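Local coordinates for protein Glucanase/chitosanase (Paenibacillus fukuinensis, PDB 4ZY9) that binds chitosan as a family 32 carbohydrate-binding module, one part of a larger enzyme that probably hydrolyses chitosan and beta-glucans, at residues Y75-S80 and T91-T96; V60-L65 and D104-A109; S18-A23 and T37-A42; D46-Y51 and Y126-W131. The protein carries 1 engineered substitution. One frame throughout, in Å; residues are numbered along the deposited sequence. Where two conformers were deposited one is given.

Interaction 1: residues Y75-S80 and T91-T96; sequences YTIQVS and TVYTTT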
loop_
_atom_site.group_PDB
_atom_site.type_symbol
_atom_site.label_atom_id
_atom_site.label_comp_id
_atom_site.label_asym_id
_atom_site.label_seq_id
_atom_site.Cartn_x
_atom_site.Cartn_y
_atom_site.Cartn_z
ATOM N N TYR A 75 9.529 -1.129 5.323
ATOM C CA TYR A 75 8.450 -0.240 4.787
ATOM C C TYR A 75 7.791 0.433 5.876
ATOM O O TYR A 75 7.889 0.035 7.095
ATOM C CB TYR A 75 7.479 -0.993 3.935
ATOM C CG TYR A 75 6.626 -2.016 4.709
ATOM C CD1 TYR A 75 5.360 -1.621 5.130
ATOM C CD2 TYR A 75 7.001 -3.335 4.846
ATOM C CE1 TYR A 75 4.552 -2.529 5.832
ATOM C CE2 TYR A 75 6.132 -4.262 5.442
ATOM C CZ TYR A 75 4.916 -3.791 5.882
ATOM O OH TYR A 75 4.011 -4.648 6.528
ATOM N N THR A 76 7.065 1.476 5.534
ATOM C CA THR A 76 6.135 2.155 6.436
ATOM C C THR A 76 4.753 2.144 5.856
ATOM O O THR A 76 4.563 2.012 4.602
ATOM C CB THR A 76 6.552 3.651 6.690
ATOM O OG1 THR A 76 6.752 4.277 5.418
ATOM C CG2 THR A 76 7.990 3.719 7.386
ATOM N N ILE A 77 3.796 2.296 6.717
ATOM C CA ILE A 77 2.413 2.654 6.367
ATOM C C ILE A 77 2.211 4.083 6.739
ATOM O O ILE A 77 2.522 4.464 7.891
ATOM C CB ILE A 77 1.355 1.724 7.029
ATOM C CG1 ILE A 77 1.602 0.316 6.699
ATOM C CG2 ILE A 77 -0.039 2.202 6.649
ATOM C CD1 ILE A 77 1.433 -0.002 5.232
ATOM N N GLN A 78 1.712 4.888 5.826
ATOM C CA GLN A 78 1.544 6.330 6.055
ATOM C C GLN A 78 0.193 6.785 5.658
ATOM O O GLN A 78 -0.453 6.171 4.770
ATOM C CB GLN A 78 2.587 7.111 5.286
ATOM C CG GLN A 78 4.003 6.598 5.479
ATOM C CD GLN A 78 5.011 7.345 4.665
ATOM O OE1 GLN A 78 4.627 7.984 3.686
ATOM N NE2 GLN A 78 6.319 7.083 4.867
ATOM N N VAL A 79 -0.325 7.846 6.266
ATOM C CA VAL A 79 -1.630 8.379 5.946
ATOM C C VAL A 79 -1.483 9.878 5.678
ATOM O O VAL A 79 -0.669 10.561 6.309
ATOM C CB VAL A 79 -2.636 8.099 7.075
ATOM C CG1 VAL A 79 -2.947 6.574 7.151
ATOM C CG2 VAL A 79 -2.244 8.647 8.434
ATOM N N SER A 80 -2.424 10.349 4.888
ATOM C CA SER A 80 -2.536 11.812 4.610
ATOM C C SER A 80 -4.018 12.190 4.544
ATOM O O SER A 80 -4.832 11.474 3.964
ATOM C CB SER A 80 -1.848 12.153 3.290
ATOM O OG SER A 80 -2.214 13.503 2.870
ATOM N N THR A 91 3.544 8.738 9.358
ATOM C CA THR A 91 3.781 7.332 9.523
ATOM C C THR A 91 3.044 6.731 10.658
ATOM O O THR A 91 3.081 7.325 11.764
ATOM C CB THR A 91 5.311 7.074 9.643
ATOM O OG1 THR A 91 5.844 7.575 8.410
ATOM C CG2 THR A 91 5.629 5.662 9.954
ATOM N N VAL A 92 2.329 5.674 10.433
ATOM C CA VAL A 92 1.599 4.924 11.501
ATOM C C VAL A 92 2.185 3.598 11.800
ATOM O O VAL A 92 1.780 3.018 12.867
ATOM C CB VAL A 92 0.114 4.869 11.141
ATOM C CG1 VAL A 92 -0.439 6.236 11.009
ATOM C CG2 VAL A 92 -0.135 3.985 9.936
ATOM N N TYR A 93 3.113 3.121 11.008
ATOM C CA TYR A 93 3.696 1.832 11.240
ATOM C C TYR A 93 5.059 1.803 10.549
ATOM O O TYR A 93 5.089 2.302 9.350
ATOM C CB TYR A 93 2.877 0.655 10.711
ATOM C CG TYR A 93 3.528 -0.688 10.789
ATOM C CD1 TYR A 93 3.561 -1.349 12.032
ATOM C CD2 TYR A 93 4.092 -1.283 9.748
ATOM C CE1 TYR A 93 4.141 -2.571 12.142
ATOM C CE2 TYR A 93 4.675 -2.549 9.815
ATOM C CZ TYR A 93 4.692 -3.188 11.059
ATOM O OH TYR A 93 5.283 -4.457 11.154
ATOM N N THR A 94 6.090 1.306 11.130
ATOM C CA THR A 94 7.357 1.111 10.562
ATOM C C THR A 94 7.910 -0.305 10.789
ATOM O O THR A 94 7.817 -0.784 11.996
ATOM C CB THR A 94 8.428 2.100 11.076
ATOM O OG1 THR A 94 7.963 3.416 10.959
ATOM C CG2 THR A 94 9.764 1.885 10.509
ATOM N N THR A 95 8.499 -1.004 9.833
ATOM C CA THR A 95 9.251 -2.201 10.113
ATOM C C THR A 95 10.488 -2.187 9.325
ATOM O O THR A 95 10.592 -1.575 8.232
ATOM C CB THR A 95 8.449 -3.465 9.797
ATOM O OG1 THR A 95 9.183 -4.565 10.233
ATOM C CG2 THR A 95 8.144 -3.651 8.257
ATOM N N THR A 96 11.539 -2.864 9.840
ATOM C CA THR A 96 12.699 -3.224 9.099
ATOM C C THR A 96 12.914 -4.716 9.033
ATOM O O THR A 96 13.938 -5.156 8.553
ATOM C CB THR A 96 13.962 -2.534 9.634
ATOM O OG1 THR A 96 14.163 -3.029 10.992
ATOM C CG2 THR A 96 13.823 -0.967 9.582
HETATM O O HOH W 1 5.087 -5.889 8.914
#
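This contact is a beta hairpin of strands 75-80 and 91-95, with 91-95 at the edge of one five-stranded sheet of the beta-sandwich. The strands run antiparallel, 170° apart. T95 N gives Y75 O a nearly straight bond of 3.0 Å, almost along the C=O axis. The return bond from Y75 N to T95 O is more bent. I77 N reaches Y93 O at 2.9 Å, from above the carbonyl plane. A classic beta bulge follows, with V92 and Y93 both opposite I77. V92 N holds I77 O firmly at 2.8 Å, while Y93 N adds a weak second bond to that oxygen.

The Y75 ring leaves through the position between backbone N and carbonyl carbon (chi1 67°) and leans toward the partner strand. T95 CG2 lies over one face, toward the rim, in a CH-pi contact 3.9 Å from the ring centroid. The Y93 ring crosses it obliquely, planes 50° apart, and Y75 CE1 comes within 4.0 Å of Y93 CE2. A water bridges the two phenols and donates to Y75 OH at 2.9 Å. Y75 OH is also hydrogen-bonded to D103. On the same face I77 CG2 packs on V92 CG2. On the other face T76 and T94 lie side by side. An alanine here removes the ring and its hydroxyl, and would probably leave T95 and Y93 less well packed and D103 without this partner.

The inner face is thus apolar, reaching I105 of the second sheet, with Y75 OH held by D103 and the bridging water at its margin.

Interaction 2: residues V60-L65 and D104-A109; sequences VNRVKL and DITFTA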
loop_
_atom_site.group_PDB
_atom_site.type_symbol
_atom_site.label_atom_id
_atom_site.label_comp_id
_atom_site.label_asym_id
_atom_site.label_seq_id
_atom_site.Cartn_x
_atom_site.Cartn_y
_atom_site.Cartn_z
ATOM N N VAL A 60 -9.623 5.537 9.548
ATOM C CA VAL A 60 -8.854 4.358 9.248
ATOM C C VAL A 60 -8.043 3.932 10.453
ATOM O O VAL A 60 -7.456 4.774 11.223
ATOM C CB VAL A 60 -7.945 4.518 8.043
ATOM C CG1 VAL A 60 -8.573 5.094 6.844
ATOM C CG2 VAL A 60 -6.897 5.430 8.394
ATOM N N ASN A 61 -7.985 2.596 10.720
ATOM C CA ASN A 61 -7.193 2.070 11.790
ATOM C C ASN A 61 -6.453 0.818 11.453
ATOM O O ASN A 61 -5.812 0.208 12.327
ATOM C CB ASN A 61 -8.042 1.903 13.024
ATOM C CG ASN A 61 -9.040 0.782 12.869
ATOM O OD1 ASN A 61 -9.191 0.130 11.889
ATOM N ND2 ASN A 61 -9.799 0.548 13.976
ATOM N N ARG A 62 -6.524 0.307 10.198
ATOM C CA ARG A 62 -5.937 -0.999 9.904
ATOM C C ARG A 62 -5.590 -1.090 8.412
ATOM O O ARG A 62 -6.381 -0.604 7.580
ATOM C CB ARG A 62 -6.854 -2.110 10.351
ATOM C CG ARG A 62 -6.555 -3.437 9.834
ATOM C CD ARG A 62 -7.589 -4.556 10.180
ATOM N NE ARG A 62 -7.314 -5.833 9.562
ATOM C CZ ARG A 62 -8.256 -6.592 9.007
ATOM N NH1 ARG A 62 -9.534 -6.323 9.091
ATOM N NH2 ARG A 62 -7.875 -7.735 8.398
ATOM N N VAL A 63 -4.476 -1.714 8.111
ATOM C CA VAL A 63 -4.112 -2.007 6.725
ATOM C C VAL A 63 -3.697 -3.440 6.649
ATOM O O VAL A 63 -2.940 -3.958 7.518
ATOM C CB VAL A 63 -2.898 -1.159 6.267
ATOM C CG1 VAL A 63 -2.307 -1.611 4.947
ATOM C CG2 VAL A 63 -3.311 0.273 6.082
ATOM N N LYS A 64 -4.206 -4.157 5.642
ATOM C CA LYS A 64 -3.759 -5.528 5.344
ATOM C C LYS A 64 -3.072 -5.572 3.993
ATOM O O LYS A 64 -3.625 -5.101 2.954
ATOM C CB LYS A 64 -4.919 -6.504 5.416
ATOM C CG LYS A 64 -4.460 -7.926 5.256
ATOM C CD LYS A 64 -5.721 -8.903 5.273
ATOM C CE LYS A 64 -5.487 -10.256 4.625
ATOM N NZ LYS A 64 -6.580 -11.158 4.169
ATOM N N LEU A 65 -1.891 -6.111 3.950
ATOM C CA LEU A 65 -1.075 -6.317 2.737
ATOM C C LEU A 65 -0.943 -7.780 2.401
ATOM O O LEU A 65 -0.559 -8.589 3.331
ATOM C CB LEU A 65 0.254 -5.729 2.878
ATOM C CG LEU A 65 0.314 -4.227 3.280
ATOM C CD1 LEU A 65 1.733 -3.771 3.490
ATOM C CD2 LEU A 65 -0.318 -3.341 2.214
ATOM N N ASP A 104 -0.643 -7.655 8.458
ATOM C CA ASP A 104 -1.942 -7.054 8.851
ATOM C C ASP A 104 -1.661 -6.180 10.055
ATOM O O ASP A 104 -1.155 -6.768 11.096
ATOM C CB ASP A 104 -2.956 -8.169 9.060
ATOM C CG ASP A 104 -4.362 -7.692 9.182
ATOM O OD1 ASP A 104 -4.619 -6.536 9.472
ATOM O OD2 ASP A 104 -5.222 -8.536 9.144
ATOM N N ILE A 105 -1.872 -4.897 9.976
ATOM C CA ILE A 105 -1.426 -3.906 10.923
ATOM C C ILE A 105 -2.537 -3.058 11.377
ATOM O O ILE A 105 -3.268 -2.512 10.575
ATOM C CB ILE A 105 -0.337 -2.985 10.297
ATOM C CG1 ILE A 105 0.808 -3.787 9.657
ATOM C CG2 ILE A 105 0.148 -1.937 11.279
ATOM C CD1 ILE A 105 1.144 -3.377 8.250
ATOM N N THR A 106 -2.705 -2.937 12.716
ATOM C CA THR A 106 -3.699 -2.080 13.330
ATOM C C THR A 106 -3.002 -0.906 14.095
ATOM O O THR A 106 -1.928 -1.166 14.693
ATOM C CB THR A 106 -4.610 -2.936 14.233
ATOM O OG1 THR A 106 -5.441 -3.751 13.404
ATOM C CG2 THR A 106 -5.549 -2.065 15.016
ATOM N N PHE A 107 -3.551 0.244 14.019
ATOM C CA PHE A 107 -2.976 1.459 14.615
ATOM C C PHE A 107 -4.076 2.303 15.216
ATOM O O PHE A 107 -5.239 2.077 14.976
ATOM C CB PHE A 107 -2.099 2.230 13.616
ATOM C CG PHE A 107 -2.670 2.354 12.225
ATOM C CD1 PHE A 107 -2.458 1.416 11.294
ATOM C CD2 PHE A 107 -3.478 3.394 11.972
ATOM C CE1 PHE A 107 -3.013 1.585 10.047
ATOM C CE2 PHE A 107 -4.034 3.554 10.714
ATOM C CZ PHE A 107 -3.836 2.591 9.786
ATOM N N THR A 108 -3.719 3.285 16.016
ATOM C CA THR A 108 -4.715 4.172 16.574
ATOM C C THR A 108 -5.416 4.934 15.481
ATOM O O THR A 108 -4.739 5.396 14.476
ATOM C CB THR A 108 -4.126 5.155 17.583
ATOM O OG1 THR A 108 -3.028 5.805 17.081
ATOM C CG2 THR A 108 -3.772 4.342 18.898
ATOM N N ALA A 109 -6.672 5.146 15.573
ATOM C CA ALA A 109 -7.424 5.628 14.437
ATOM C C ALA A 109 -7.018 7.032 13.979
ATOM O O ALA A 109 -6.643 7.963 14.772
ATOM C CB ALA A 109 -8.880 5.743 14.786
#
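Backbone bonds link these two antiparallel strands. V63 N to I105 O is 2.9 Å and I105 N to V63 O is 2.8 Å, both nearly along the C=O axis. F107 N adds a bond of 2.8 Å to N61 O. The tight part faces the interior of the sandwich, where V63, I105 and the F107 ring lie. F107 has CG between the backbone N and the carbonyl carbon (chi1 43°), so its ring folds back over the partner backbone. N61 C sits 3.6 Å above the ring plane, over the centre. V60 CG2 and V63 CG2 border the ring at F107 CE2 and CE1.

The opposite face carries R62, K64, D104 and T106 and is more open to solvent. R62 is extended from CG to NE and grips D104 side-on. R62 NE meets the syn lone pair of D104 OD1 at 2.8 Å, in the guanidinium plane. R62 NH2 meets D104 OD2 at 2.9 Å, from above the carboxylate plane. K64 crosses D104 obliquely, CG and CD near the carboxylate, but the ammonium turns off, with K64 NZ 5.8 Å from D104 OD2.

R62 also makes a cation-pi contact with Y136. The two-pronged salt bridge links the strands on the outer face and probably keeps both groups charged.

Interaction 3: residues S18-A23 and T37-A42; sequences SSIEGA and TRWASA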
loop_
_atom_site.group_PDB
_atom_site.type_symbol
_atom_site.label_atom_id
_atom_site.label_comp_id
_atom_site.label_asym_id
_atom_site.label_seq_id
_atom_site.Cartn_x
_atom_site.Cartn_y
_atom_site.Cartn_z
ATOM N N SER A 18 4.736 4.741 -7.354
ATOM C CA SER A 18 5.942 5.343 -7.818
ATOM C C SER A 18 6.357 4.775 -9.189
ATOM O O SER A 18 6.929 5.553 -10.006
ATOM C CB SER A 18 7.099 4.957 -6.861
ATOM O OG SER A 18 7.071 3.586 -6.558
ATOM N N SER A 19 6.093 3.560 -9.535
ATOM C CA SER A 19 6.433 2.966 -10.821
ATOM C C SER A 19 5.582 1.714 -10.974
ATOM O O SER A 19 5.027 1.171 -9.930
ATOM C CB SER A 19 7.878 2.617 -10.964
ATOM O OG SER A 19 8.245 1.586 -10.101
ATOM N N ILE A 20 5.542 1.175 -12.182
ATOM C CA ILE A 20 4.952 -0.098 -12.430
ATOM C C ILE A 20 5.902 -0.897 -13.310
ATOM O O ILE A 20 6.708 -0.308 -14.097
ATOM C CB ILE A 20 3.531 -0.055 -13.085
ATOM C CG1 ILE A 20 3.595 0.515 -14.517
ATOM C CG2 ILE A 20 2.564 0.714 -12.158
ATOM C CD1 ILE A 20 2.257 0.410 -15.136
ATOM N N GLU A 21 5.859 -2.182 -13.249
ATOM C CA GLU A 21 6.714 -3.047 -14.013
ATOM C C GLU A 21 6.361 -2.937 -15.487
ATOM O O GLU A 21 7.352 -2.985 -16.324
ATOM C CB GLU A 21 6.584 -4.504 -13.546
ATOM C CG GLU A 21 7.644 -5.434 -14.142
ATOM C CD GLU A 21 7.298 -6.865 -13.819
ATOM O OE1 GLU A 21 6.925 -7.708 -14.695
ATOM O OE2 GLU A 21 7.370 -7.203 -12.659
ATOM N N GLY A 22 5.111 -2.811 -15.832
ATOM C CA GLY A 22 4.600 -2.770 -17.240
ATOM C C GLY A 22 3.117 -2.852 -17.160
ATOM O O GLY A 22 2.527 -3.030 -16.084
ATOM N N ALA A 23 2.486 -2.868 -18.332
ATOM C CA ALA A 23 1.114 -3.162 -18.453
ATOM C C ALA A 23 0.716 -4.467 -17.836
ATOM O O ALA A 23 1.365 -5.470 -18.038
ATOM C CB ALA A 23 0.677 -3.109 -19.923
ATOM N N THR A 37 -4.298 -10.883 -9.417
ATOM C CA THR A 37 -3.722 -9.709 -10.093
ATOM C C THR A 37 -2.892 -8.979 -9.024
ATOM O O THR A 37 -3.158 -9.103 -7.811
ATOM C CB THR A 37 -4.815 -8.748 -10.546
ATOM O OG1 THR A 37 -5.544 -8.316 -9.334
ATOM C CG2 THR A 37 -5.684 -9.289 -11.559
ATOM N N ARG A 38 -1.867 -8.286 -9.458
ATOM C CA ARG A 38 -1.011 -7.531 -8.505
ATOM C C ARG A 38 -0.443 -6.285 -9.138
ATOM O O ARG A 38 -0.212 -6.240 -10.362
ATOM C CB ARG A 38 0.133 -8.468 -8.053
ATOM C CG ARG A 38 1.069 -9.031 -9.159
ATOM C CD ARG A 38 1.932 -10.077 -8.593
ATOM N NE ARG A 38 2.676 -10.729 -9.680
ATOM C CZ ARG A 38 3.889 -10.407 -10.099
ATOM N NH1 ARG A 38 4.630 -9.509 -9.435
ATOM N NH2 ARG A 38 4.446 -11.064 -11.103
ATOM N N TRP A 39 -0.241 -5.275 -8.294
ATOM C CA TRP A 39 0.726 -4.228 -8.620
ATOM C C TRP A 39 2.110 -4.823 -8.522
ATOM O O TRP A 39 2.408 -5.580 -7.580
ATOM C CB TRP A 39 0.600 -3.086 -7.607
ATOM C CG TRP A 39 1.717 -2.141 -7.662
ATOM C CD1 TRP A 39 2.043 -1.285 -8.773
ATOM C CD2 TRP A 39 2.694 -1.859 -6.654
ATOM N NE1 TRP A 39 3.139 -0.563 -8.454
ATOM C CE2 TRP A 39 3.578 -0.851 -7.171
ATOM C CE3 TRP A 39 2.939 -2.333 -5.351
ATOM C CZ2 TRP A 39 4.587 -0.269 -6.430
ATOM C CZ3 TRP A 39 3.955 -1.813 -4.649
ATOM C CH2 TRP A 39 4.783 -0.787 -5.168
ATOM N N ALA A 40 2.991 -4.417 -9.418
ATOM C CA ALA A 40 4.450 -4.712 -9.261
ATOM C C ALA A 40 5.160 -3.432 -9.702
ATOM O O ALA A 40 4.807 -2.866 -10.780
ATOM C CB ALA A 40 4.862 -5.891 -10.122
ATOM N N SER A 41 6.132 -3.004 -8.954
ATOM C CA SER A 41 6.909 -1.791 -9.285
ATOM C C SER A 41 7.970 -2.139 -10.309
ATOM O O SER A 41 8.256 -3.298 -10.618
ATOM C CB SER A 41 7.645 -1.331 -7.966
ATOM O OG SER A 41 8.694 -2.134 -7.596
ATOM N N ALA A 42 8.678 -1.088 -10.772
ATOM C CA ALA A 42 9.931 -1.354 -11.436
ATOM C C ALA A 42 10.856 -2.097 -10.566
ATOM O O ALA A 42 10.792 -1.933 -9.340
ATOM C CB ALA A 42 10.579 -0.044 -11.893
HETATM O O HOH W 2 8.400 -6.067 -10.445
HETATM O O HOH W 3 6.872 -9.426 -11.347
#
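Three torsions set up this contact. S19 OG stands between its backbone N and carbonyl carbon (chi1 67°), W39 CG is anti to the backbone N (chi1 167°), and so is E21 CG (chi1 -170°). The first lets S19 OG accept the backbone N-H of A42 at 2.8 Å. The second aims the indole N-H at the loop. W39 NE1 donates to S19 O at 3.0 Å, with the oxygen close to the ring plane and the donor in the carbonyl plane. S19 thus binds segment 37-42 through both its hydroxyl and its carbonyl. I20 CG2 lies beside the same indole edge, 4.0 Å from W39 CD1.

The backbones also join. E21 N donates to A40 O at 2.8 Å, from above the carbonyl plane. I20 CA makes a CH...O contact of 3.2 Å to the same A40 O. The third torsion sends the extended E21 chain past A40 CB to two waters. One donates to E21 OE2 and to S41 O. The other donates to E21 OE2 at 2.6 Å and accepts from R38 NH2. The two charges meet through water, and E21 probably stays ionised. S41 OG is gripped twice within the fold: it donates to A42 O at 2.7 Å and is bonded to Y128 N.

No helix is present here. The loop 18-23 follows strand 14-17 of one sheet, while the short strand 39-40 pairs with strand 129-136 of the other. The W39 side chain packs on L130 of that partner strand, on Y128 and on I50, which belongs to the facing sheet.

Interaction 4: residues D46-Y51 and Y126-W131; sequences DPQWIY and YGYSLW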
loop_
_atom_site.group_PDB
_atom_site.type_symbol
_atom_site.label_atom_id
_atom_site.label_comp_id
_atom_site.label_asym_id
_atom_site.label_seq_id
_atom_site.Cartn_x
_atom_site.Cartn_y
_atom_site.Cartn_z
ATOM N N ASP A 46 15.237 1.236 -5.125
ATOM C CA ASP A 46 14.602 1.673 -3.886
ATOM C C ASP A 46 14.552 3.159 -3.819
ATOM O O ASP A 46 15.540 3.817 -4.329
ATOM C CB ASP A 46 15.423 1.143 -2.690
ATOM C CG ASP A 46 15.513 -0.359 -2.716
ATOM O OD1 ASP A 46 14.446 -1.030 -2.797
ATOM O OD2 ASP A 46 16.621 -0.902 -2.696
ATOM N N PRO A 47 13.583 3.803 -3.240
ATOM C CA PRO A 47 12.364 3.185 -2.685
ATOM C C PRO A 47 11.320 2.995 -3.742
ATOM O O PRO A 47 11.454 3.409 -4.900
ATOM C CB PRO A 47 11.884 4.253 -1.671
ATOM C CG PRO A 47 12.198 5.594 -2.412
ATOM C CD PRO A 47 13.529 5.284 -3.121
ATOM N N GLN A 48 10.226 2.350 -3.409
ATOM C CA GLN A 48 8.997 2.326 -4.175
ATOM C C GLN A 48 7.823 2.514 -3.297
ATOM O O GLN A 48 7.906 2.247 -2.089
ATOM C CB GLN A 48 8.832 1.038 -4.991
ATOM C CG GLN A 48 9.984 0.762 -5.903
ATOM C CD GLN A 48 10.136 1.682 -7.121
ATOM O OE1 GLN A 48 11.274 1.718 -7.723
ATOM N NE2 GLN A 48 9.104 2.254 -7.591
ATOM N N TRP A 49 6.709 2.909 -3.779
ATOM C CA TRP A 49 5.483 3.206 -2.951
ATOM C C TRP A 49 4.251 3.029 -3.734
ATOM O O TRP A 49 4.265 3.134 -4.999
ATOM C CB TRP A 49 5.614 4.580 -2.251
ATOM C CG TRP A 49 5.807 5.746 -3.170
ATOM C CD1 TRP A 49 6.999 6.380 -3.408
ATOM C CD2 TRP A 49 4.845 6.355 -4.027
ATOM N NE1 TRP A 49 6.852 7.364 -4.309
ATOM C CE2 TRP A 49 5.549 7.445 -4.708
ATOM C CE3 TRP A 49 3.515 6.188 -4.237
ATOM C CZ2 TRP A 49 4.914 8.267 -5.651
ATOM C CZ3 TRP A 49 2.891 7.020 -5.269
ATOM C CH2 TRP A 49 3.590 8.023 -5.897
ATOM N N ILE A 50 3.131 2.857 -3.041
ATOM C CA ILE A 50 1.840 2.817 -3.625
ATOM C C ILE A 50 0.872 3.417 -2.663
ATOM O O ILE A 50 0.955 3.102 -1.445
ATOM C CB ILE A 50 1.447 1.371 -4.027
ATOM C CG1 ILE A 50 0.056 1.319 -4.685
ATOM C CG2 ILE A 50 1.554 0.395 -2.854
ATOM C CD1 ILE A 50 -0.151 0.056 -5.424
ATOM N N TYR A 51 -0.056 4.238 -3.091
ATOM C CA TYR A 51 -1.093 4.742 -2.243
ATOM C C TYR A 51 -2.434 4.628 -2.894
ATOM O O TYR A 51 -2.559 4.489 -4.148
ATOM C CB TYR A 51 -0.905 6.211 -1.718
ATOM C CG TYR A 51 -0.965 7.316 -2.727
ATOM C CD1 TYR A 51 -2.160 7.790 -3.243
ATOM C CD2 TYR A 51 0.158 7.956 -3.132
ATOM C CE1 TYR A 51 -2.186 8.881 -4.113
ATOM C CE2 TYR A 51 0.124 9.064 -4.012
ATOM C CZ TYR A 51 -1.059 9.457 -4.453
ATOM O OH TYR A 51 -1.085 10.572 -5.320
ATOM N N TYR A 126 14.329 -8.159 -6.731
ATOM C CA TYR A 126 13.417 -7.785 -7.826
ATOM C C TYR A 126 12.836 -6.420 -7.491
ATOM O O TYR A 126 13.612 -5.483 -7.271
ATOM C CB TYR A 126 12.379 -8.882 -8.128
ATOM C CG TYR A 126 13.066 -10.199 -8.403
ATOM C CD1 TYR A 126 13.958 -10.297 -9.411
ATOM C CD2 TYR A 126 13.005 -11.255 -7.516
ATOM C CE1 TYR A 126 14.685 -11.499 -9.631
ATOM C CE2 TYR A 126 13.729 -12.463 -7.689
ATOM C CZ TYR A 126 14.561 -12.580 -8.747
ATOM O OH TYR A 126 15.299 -13.697 -9.026
ATOM N N GLY A 127 11.484 -6.266 -7.513
ATOM C CA GLY A 127 10.864 -5.003 -7.153
ATOM C C GLY A 127 10.055 -5.172 -5.816
ATOM O O GLY A 127 10.459 -5.926 -4.923
ATOM N N TYR A 128 8.918 -4.492 -5.808
ATOM C CA TYR A 128 7.937 -4.514 -4.757
ATOM C C TYR A 128 6.619 -4.928 -5.383
ATOM O O TYR A 128 6.267 -4.318 -6.432
ATOM C CB TYR A 128 7.789 -3.181 -4.049
ATOM C CG TYR A 128 8.989 -2.619 -3.382
ATOM C CD1 TYR A 128 10.053 -2.048 -4.084
ATOM C CD2 TYR A 128 9.044 -2.603 -1.988
ATOM C CE1 TYR A 128 11.146 -1.503 -3.414
ATOM C CE2 TYR A 128 10.125 -2.063 -1.395
ATOM C CZ TYR A 128 11.176 -1.522 -2.077
ATOM O OH TYR A 128 12.275 -0.990 -1.343
ATOM N N SER A 129 5.900 -5.898 -4.818
ATOM C CA SER A 129 4.647 -6.317 -5.471
ATOM C C SER A 129 3.618 -6.828 -4.473
ATOM O O SER A 129 3.933 -7.559 -3.539
ATOM C CB SER A 129 4.965 -7.422 -6.468
ATOM O OG SER A 129 3.843 -7.846 -7.149
ATOM N N LEU A 130 2.385 -6.328 -4.649
ATOM C CA LEU A 130 1.244 -6.568 -3.793
ATOM C C LEU A 130 0.093 -7.137 -4.589
ATOM O O LEU A 130 -0.383 -6.448 -5.516
ATOM C CB LEU A 130 0.787 -5.321 -3.101
ATOM C CG LEU A 130 1.669 -4.800 -1.984
ATOM C CD1 LEU A 130 1.442 -3.354 -1.680
ATOM C CD2 LEU A 130 1.549 -5.666 -0.716
ATOM N N TRP A 131 -0.429 -8.316 -4.200
ATOM C CA TRP A 131 -1.685 -8.791 -4.673
ATOM C C TRP A 131 -2.837 -7.932 -4.250
ATOM O O TRP A 131 -3.779 -7.688 -5.021
ATOM C CB TRP A 131 -1.935 -10.293 -4.214
ATOM C CG TRP A 131 -0.904 -11.289 -4.564
ATOM C CD1 TRP A 131 -0.089 -11.871 -3.677
ATOM C CD2 TRP A 131 -0.651 -11.890 -5.872
ATOM N NE1 TRP A 131 0.695 -12.788 -4.342
ATOM C CE2 TRP A 131 0.414 -12.761 -5.693
ATOM C CE3 TRP A 131 -1.172 -11.698 -7.158
ATOM C CZ2 TRP A 131 0.876 -13.551 -6.763
ATOM C CZ3 TRP A 131 -0.632 -12.460 -8.175
ATOM C CH2 TRP A 131 0.414 -13.304 -7.958
#
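Two groups grip D46 OD1. Y128 OH donates to it in a short bond of 2.6 Å, and R122 NE adds a salt bridge. The hydroxyl meets the oxygen from above the carboxylate plane. The carboxylate and the ring stand at 89° to each other, and OD1 lies near the ring plane, at the ring's edge. The arginine is likely to keep D46 ionised, so that OD1 serves as a charged acceptor for the phenol.

The Y128 ring reaches D46 because CG lies beside the backbone N (chi1 -60°) and the side chain points toward strand 48-51. On the way it passes Q48. Q48 CG touches Y128 CD1 at 3.3 Å, and Q48 CB lies 3.4 Å from the same carbon. The Q48 chain then bends at chi2 (-71°), and the amide turns off. D46 itself precedes P47 across a cis peptide bond. Deeper in, I50 CG2 meets L130 CD1 at 3.9 Å, with W39 packed against both residues. A phenylalanine here has no hydroxyl for D46, which would probably leave OD1 less firmly held, by R122 without the phenol.

The backbones here are not sheet neighbours. The CA atoms of Q48 and Y128 are 6.9 Å apart, and those of I50 and L130 are 9.4 Å apart. Strand 48-54 belongs to one sheet and strand 129-136 to the other. Side chains meeting between two facing sheets in this way are the mark of a beta-sandwich, the fold of this F5/8 type C carbohydrate-binding module.

Interaction 3 closes first along the chain. Interaction 4 then spans a long loop that encloses interaction 2, which in turn encloses interaction 1. Interactions 3 and 4 lie on the same side of the chain centre, centres about 8 Å apart, and are joined by W39 O to S129 OG and S41 N to Y128 O. Interactions 1 and 2 have centres about 10 Å apart and meet across the sandwich, where Y75, I77, V92 and Y93 pack on V63, I105 and F107. L65 and L130 connect interaction 2 to interaction 4. Interactions 1 and 3 do not touch, with centres about 20 Å apart. Together they join the two sheets of one module at several places.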